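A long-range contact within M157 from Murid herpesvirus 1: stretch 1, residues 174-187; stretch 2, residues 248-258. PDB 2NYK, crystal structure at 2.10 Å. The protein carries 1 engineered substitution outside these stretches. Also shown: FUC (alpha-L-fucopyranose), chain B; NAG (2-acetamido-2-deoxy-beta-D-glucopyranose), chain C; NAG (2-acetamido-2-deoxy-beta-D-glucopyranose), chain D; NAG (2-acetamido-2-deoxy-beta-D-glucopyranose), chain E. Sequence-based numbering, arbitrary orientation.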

# COMPACT_ATOMS: atom_id res chain seq x y z
N LEU A 174 -8.62 -6.97 -8.07
CA LEU A 174 -8.69 -7.79 -6.85
C LEU A 174 -9.37 -7.05 -5.71
O LEU A 174 -9.70 -7.64 -4.67
CB LEU A 174 -7.29 -8.22 -6.45
CG LEU A 174 -6.67 -9.28 -7.36
CD1 LEU A 174 -5.21 -9.52 -7.02
CD2 LEU A 174 -7.47 -10.56 -7.27
N ALA A 175 -9.54 -5.75 -5.90
CA ALA A 175 -10.17 -4.87 -4.93
C ALA A 175 -11.68 -4.77 -5.17
O ALA A 175 -12.41 -4.19 -4.36
CB ALA A 175 -9.53 -3.49 -5.00
N TYR A 176 -12.15 -5.32 -6.29
CA TYR A 176 -13.58 -5.30 -6.62
C TYR A 176 -14.39 -6.03 -5.57
O TYR A 176 -13.89 -6.92 -4.89
CB TYR A 176 -13.83 -5.93 -8.00
CG TYR A 176 -13.32 -5.11 -9.17
CD1 TYR A 176 -12.82 -3.83 -8.97
CD2 TYR A 176 -13.38 -5.60 -10.46
CE1 TYR A 176 -12.35 -3.07 -10.03
CE2 TYR A 176 -12.92 -4.85 -11.53
CZ TYR A 176 -12.41 -3.58 -11.30
OH TYR A 176 -11.96 -2.82 -12.35
N MET A 177 -15.67 -5.66 -5.45
CA MET A 177 -16.55 -6.28 -4.48
C MET A 177 -16.63 -7.80 -4.67
O MET A 177 -16.58 -8.56 -3.70
CB MET A 177 -17.95 -5.66 -4.59
CG MET A 177 -18.88 -5.96 -3.43
SD MET A 177 -20.56 -5.36 -3.74
CE MET A 177 -20.29 -3.61 -4.04
N ASN A 178 -16.73 -8.23 -5.91
CA ASN A 178 -16.88 -9.66 -6.22
C ASN A 178 -15.59 -10.48 -6.09
O ASN A 178 -15.60 -11.67 -6.38
CB ASN A 178 -17.53 -9.86 -7.60
CG ASN A 178 -16.75 -9.19 -8.74
OD1 ASN A 178 -15.62 -8.71 -8.55
ND2 ASN A 178 -17.37 -9.17 -9.93
N ALA A 179 -14.50 -9.85 -5.65
CA ALA A 179 -13.22 -10.54 -5.38
C ALA A 179 -12.94 -10.52 -3.88
O ALA A 179 -11.92 -11.02 -3.40
CB ALA A 179 -12.08 -9.88 -6.17
N THR A 180 -13.90 -9.97 -3.14
CA THR A 180 -13.79 -9.79 -1.70
C THR A 180 -14.52 -10.91 -0.95
O THR A 180 -15.70 -11.16 -1.22
CB THR A 180 -14.34 -8.40 -1.30
OG1 THR A 180 -13.71 -7.39 -2.10
CG2 THR A 180 -14.10 -8.13 0.18
N GLU A 181 -13.84 -11.60 -0.06
CA GLU A 181 -14.46 -12.74 0.64
C GLU A 181 -14.85 -12.31 2.04
O GLU A 181 -14.11 -11.58 2.66
CB GLU A 181 -13.52 -13.93 0.67
CG GLU A 181 -13.07 -14.36 -0.74
CD GLU A 181 -11.92 -15.35 -0.74
OE1 GLU A 181 -11.15 -15.40 0.25
OE2 GLU A 181 -11.81 -16.10 -1.73
N VAL A 182 -16.02 -12.76 2.51
CA VAL A 182 -16.60 -12.34 3.80
C VAL A 182 -17.20 -13.51 4.59
O VAL A 182 -18.09 -14.21 4.11
CB VAL A 182 -17.65 -11.21 3.61
CG1 VAL A 182 -18.21 -10.74 4.96
CG2 VAL A 182 -17.02 -10.04 2.87
N GLU A 183 -16.67 -13.73 5.79
CA GLU A 183 -17.16 -14.73 6.72
C GLU A 183 -17.88 -14.00 7.84
O GLU A 183 -17.25 -13.39 8.72
CB GLU A 183 -16.00 -15.56 7.28
CG GLU A 183 -15.23 -16.32 6.20
CD GLU A 183 -13.86 -16.79 6.64
OE1 GLU A 183 -12.96 -15.95 6.87
OE2 GLU A 183 -13.67 -18.01 6.74
N PHE A 184 -19.22 -14.03 7.77
CA PHE A 184 -20.07 -13.31 8.71
C PHE A 184 -21.01 -14.31 9.38
O PHE A 184 -21.97 -14.79 8.76
CB PHE A 184 -20.83 -12.19 7.98
CG PHE A 184 -21.71 -11.34 8.89
CD1 PHE A 184 -21.31 -11.01 10.18
CD2 PHE A 184 -22.92 -10.84 8.42
CE1 PHE A 184 -22.12 -10.23 10.99
CE2 PHE A 184 -23.74 -10.06 9.23
CZ PHE A 184 -23.33 -9.75 10.52
N TRP A 185 -20.69 -14.64 10.64
CA TRP A 185 -21.45 -15.65 11.38
C TRP A 185 -21.65 -15.25 12.85
O TRP A 185 -21.12 -14.22 13.30
CB TRP A 185 -20.76 -17.01 11.25
CG TRP A 185 -19.51 -17.20 12.06
CD1 TRP A 185 -19.37 -18.01 13.15
CD2 TRP A 185 -18.22 -16.61 11.82
NE1 TRP A 185 -18.08 -17.95 13.62
CE2 TRP A 185 -17.36 -17.09 12.82
CE3 TRP A 185 -17.72 -15.71 10.86
CZ2 TRP A 185 -16.00 -16.72 12.90
CZ3 TRP A 185 -16.37 -15.33 10.94
CH2 TRP A 185 -15.53 -15.84 11.95
N TYR A 186 -22.41 -16.07 13.58
CA TYR A 186 -22.68 -15.86 15.01
C TYR A 186 -22.41 -17.11 15.85
O TYR A 186 -22.79 -18.22 15.47
CB TYR A 186 -24.10 -15.38 15.21
N ASN A 187 -21.74 -16.92 16.98
CA ASN A 187 -21.39 -18.00 17.89
C ASN A 187 -22.06 -17.82 19.25
O ASN A 187 -22.66 -18.79 19.78
CB ASN A 187 -19.87 -18.08 18.07
CG ASN A 187 -19.42 -19.31 18.87
OD1 ASN A 187 -19.85 -19.51 20.00
ND2 ASN A 187 -18.54 -20.11 18.28
C1 FUC B . -18.18 -3.23 -9.93
C2 FUC B . -18.17 -3.10 -8.40
C3 FUC B . -16.72 -3.23 -7.92
C4 FUC B . -15.88 -2.11 -8.53
C5 FUC B . -16.00 -2.16 -10.06
C6 FUC B . -15.29 -0.99 -10.74
O2 FUC B . -18.98 -4.09 -7.80
O3 FUC B . -16.67 -3.25 -6.50
O4 FUC B . -16.31 -0.86 -8.04
O5 FUC B . -17.37 -2.21 -10.49
C1 NAG C . -17.37 -20.47 19.27
C2 NAG C . -15.97 -19.90 19.10
C3 NAG C . -14.90 -20.92 19.50
C4 NAG C . -15.17 -21.45 20.91
C5 NAG C . -16.63 -21.91 21.05
C6 NAG C . -16.94 -22.34 22.49
C7 NAG C . -15.85 -18.16 17.43
C8 NAG C . -16.04 -17.85 15.97
N2 NAG C . -15.78 -19.45 17.73
O3 NAG C . -13.64 -20.27 19.40
O4 NAG C . -14.27 -22.50 21.23
O5 NAG C . -17.54 -20.89 20.63
O6 NAG C . -18.34 -22.43 22.71
O7 NAG C . -15.75 -17.24 18.27
C1 NAG D . -16.78 -8.29 -10.94
C2 NAG D . -17.13 -8.99 -12.27
C3 NAG D . -16.78 -8.09 -13.47
C4 NAG D . -17.42 -6.70 -13.34
C5 NAG D . -17.12 -6.13 -11.94
C6 NAG D . -17.87 -4.83 -11.67
C7 NAG D . -17.15 -11.42 -12.30
C8 NAG D . -16.33 -12.65 -12.03
N2 NAG D . -16.46 -10.28 -12.42
O3 NAG D . -17.19 -8.71 -14.67
O4 NAG D . -16.90 -5.87 -14.36
O5 NAG D . -17.47 -7.05 -10.92
O6 NAG D . -17.80 -4.58 -10.28
O7 NAG D . -18.38 -11.50 -12.39
C1 NAG E . -17.92 -5.19 -15.12
C2 NAG E . -17.27 -4.01 -15.84
C3 NAG E . -18.22 -3.32 -16.81
C4 NAG E . -18.97 -4.34 -17.68
C5 NAG E . -19.62 -5.40 -16.78
C6 NAG E . -20.39 -6.43 -17.61
C7 NAG E . -15.49 -2.61 -14.93
C8 NAG E . -15.30 -1.18 -15.41
N2 NAG E . -16.74 -3.06 -14.87
O3 NAG E . -17.48 -2.45 -17.65
O4 NAG E . -19.91 -3.68 -18.50
O5 NAG E . -18.59 -6.04 -16.04
O6 NAG E . -20.03 -7.74 -17.21
O7 NAG E . -14.51 -3.31 -14.63
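Stretch 2 (248-258) GWKGVVTPPSQ

Stretch 2 runs alongside stretch 1 in the same sense: its early residues lie by the 3-10 segment 177-179 and its last ones by the end of strand 181-186. The backbones start well apart, with Met177 CA and Gly251 CA at 7.1 Å, and close to 4.2 Å between Trp185 CA and Ser257 CA. Side chains therefore fill the wide end, while main-chain hydrogen bonds close the narrow one.

Trp249 covers the most surface at the wide end. Its CA-to-CB bond points toward stretch 1, and chi1 in p with chi2 near -101° lays the indole against the 3-10 turn. The ring is used on both face and edge. At the edge, Trp249 NE1 donates a hydrogen bond to Ala175 O at 2.9 Å, so the one polar atom of the indole is paired where the rest of the ring packs. Over the face, Met177 CB stands 3.7 Å from the centroid of the six-membered ring, directly on the ring normal, a CH-pi contact. Methionine then runs on, t and t before m, bringing Met177 CE to 3.5 Å from Trp249 CE3. A fucose shares the indole: its O3 accepts a hydrogen bond from Met177 N at 2.8 Å and lies 3.0 Å from Trp249 CD1.

Gly251 leaves room for this methionine. Met177 SD is 4.2 Å from Gly251 CA, and a CB built ideally on that glycine would point toward stretch 1 and sit a tight 3.0 Å from Met177 SD.

Along the strand that ends at Val253 the side chains alternate. Lys250 and Val252 point away, whereas Val253 points toward stretch 1, where Val253 CG2 meets Val182 CG1 at 3.6 Å and Val253 CG1 meets Phe184 CB at 3.8 Å.

Phe184 organises the narrow end. Its CA-to-CB bond runs sideways, but the ring comes nearer, placing Phe184 CD2 3.2 Å from Val253 O. After the cis peptide bond preceding Pro255, Pro256 lies over one face of the phenyl ring; Pro256 CB is 4.1 Å from the ring centroid, 10° off the normal, in a second CH-pi contact.

Beyond the proline, the main chains pair in a single beta bridge between Trp185 and Ser257. Ser257 N donates to Phe184 O at 2.9 Å, and Tyr186 N donates to Ser257 O, also at 2.9 Å. The rule to read here is economical: the indole face of Trp249 packs on Met177 where the chains are far apart, the phenyl face of Phe184 takes Pro256 further on, and a single bridged pair, Trp185 with Ser257, lies where the chains are close.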

# COMPACT_ATOMS: atom_id res chain seq x y z
N GLY A 248 -14.12 3.05 -3.98
CA GLY A 248 -15.35 3.81 -4.15
C GLY A 248 -16.62 2.97 -4.13
O GLY A 248 -17.60 3.32 -4.78
N TRP A 249 -16.61 1.86 -3.38
CA TRP A 249 -17.80 1.01 -3.27
C TRP A 249 -18.12 0.58 -1.85
O TRP A 249 -17.26 0.56 -0.97
CB TRP A 249 -17.72 -0.20 -4.23
CG TRP A 249 -16.63 -1.23 -3.93
CD1 TRP A 249 -15.43 -1.35 -4.57
CD2 TRP A 249 -16.66 -2.28 -2.95
NE1 TRP A 249 -14.71 -2.41 -4.06
CE2 TRP A 249 -15.45 -3.00 -3.06
CE3 TRP A 249 -17.60 -2.70 -2.00
CZ2 TRP A 249 -15.14 -4.10 -2.24
CZ3 TRP A 249 -17.29 -3.78 -1.18
CH2 TRP A 249 -16.08 -4.47 -1.31
N LYS A 250 -19.39 0.22 -1.64
CA LYS A 250 -19.89 -0.26 -0.35
C LYS A 250 -20.81 -1.44 -0.58
O LYS A 250 -21.67 -1.41 -1.45
CB LYS A 250 -20.61 0.86 0.41
CG LYS A 250 -20.80 0.56 1.89
CD LYS A 250 -21.20 1.81 2.68
CE LYS A 250 -21.51 1.44 4.12
NZ LYS A 250 -21.69 2.63 5.00
N GLY A 251 -20.61 -2.51 0.19
CA GLY A 251 -21.41 -3.72 0.03
C GLY A 251 -21.81 -4.25 1.39
O GLY A 251 -21.25 -3.85 2.41
N VAL A 252 -22.77 -5.17 1.39
CA VAL A 252 -23.28 -5.75 2.63
C VAL A 252 -23.31 -7.27 2.55
O VAL A 252 -23.57 -7.84 1.50
CB VAL A 252 -24.71 -5.26 2.96
CG1 VAL A 252 -25.09 -5.61 4.39
CG2 VAL A 252 -24.79 -3.77 2.79
N VAL A 253 -23.02 -7.91 3.68
CA VAL A 253 -23.23 -9.33 3.86
C VAL A 253 -24.22 -9.48 5.01
O VAL A 253 -24.02 -8.96 6.13
CB VAL A 253 -21.92 -10.09 4.12
CG1 VAL A 253 -22.20 -11.54 4.52
CG2 VAL A 253 -21.03 -10.04 2.86
N THR A 254 -25.31 -10.19 4.71
CA THR A 254 -26.42 -10.37 5.64
C THR A 254 -27.33 -11.51 5.17
O THR A 254 -27.51 -11.70 3.96
CB THR A 254 -27.24 -9.06 5.83
OG1 THR A 254 -28.27 -9.27 6.81
CG2 THR A 254 -27.84 -8.56 4.50
N PRO A 255 -27.88 -12.29 6.12
CA PRO A 255 -27.68 -12.26 7.57
C PRO A 255 -26.47 -13.11 8.01
O PRO A 255 -25.91 -13.85 7.20
CB PRO A 255 -28.98 -12.88 8.09
CG PRO A 255 -29.29 -13.92 7.07
CD PRO A 255 -28.87 -13.34 5.73
N PRO A 256 -26.06 -12.99 9.30
CA PRO A 256 -25.02 -13.88 9.85
C PRO A 256 -25.38 -15.38 9.78
O PRO A 256 -26.50 -15.78 10.12
CB PRO A 256 -24.89 -13.44 11.33
CG PRO A 256 -26.18 -12.66 11.59
CD PRO A 256 -26.53 -11.99 10.29
N SER A 257 -24.42 -16.17 9.33
CA SER A 257 -24.53 -17.62 9.31
C SER A 257 -24.33 -18.20 10.72
O SER A 257 -24.03 -17.47 11.67
CB SER A 257 -23.49 -18.19 8.35
OG SER A 257 -23.48 -19.62 8.42
N GLN A 258 -24.51 -19.51 10.85
CA GLN A 258 -24.13 -20.19 12.09
C GLN A 258 -22.72 -20.75 11.91
O GLN A 258 -22.03 -21.09 12.90
CB GLN A 258 -25.14 -21.30 12.45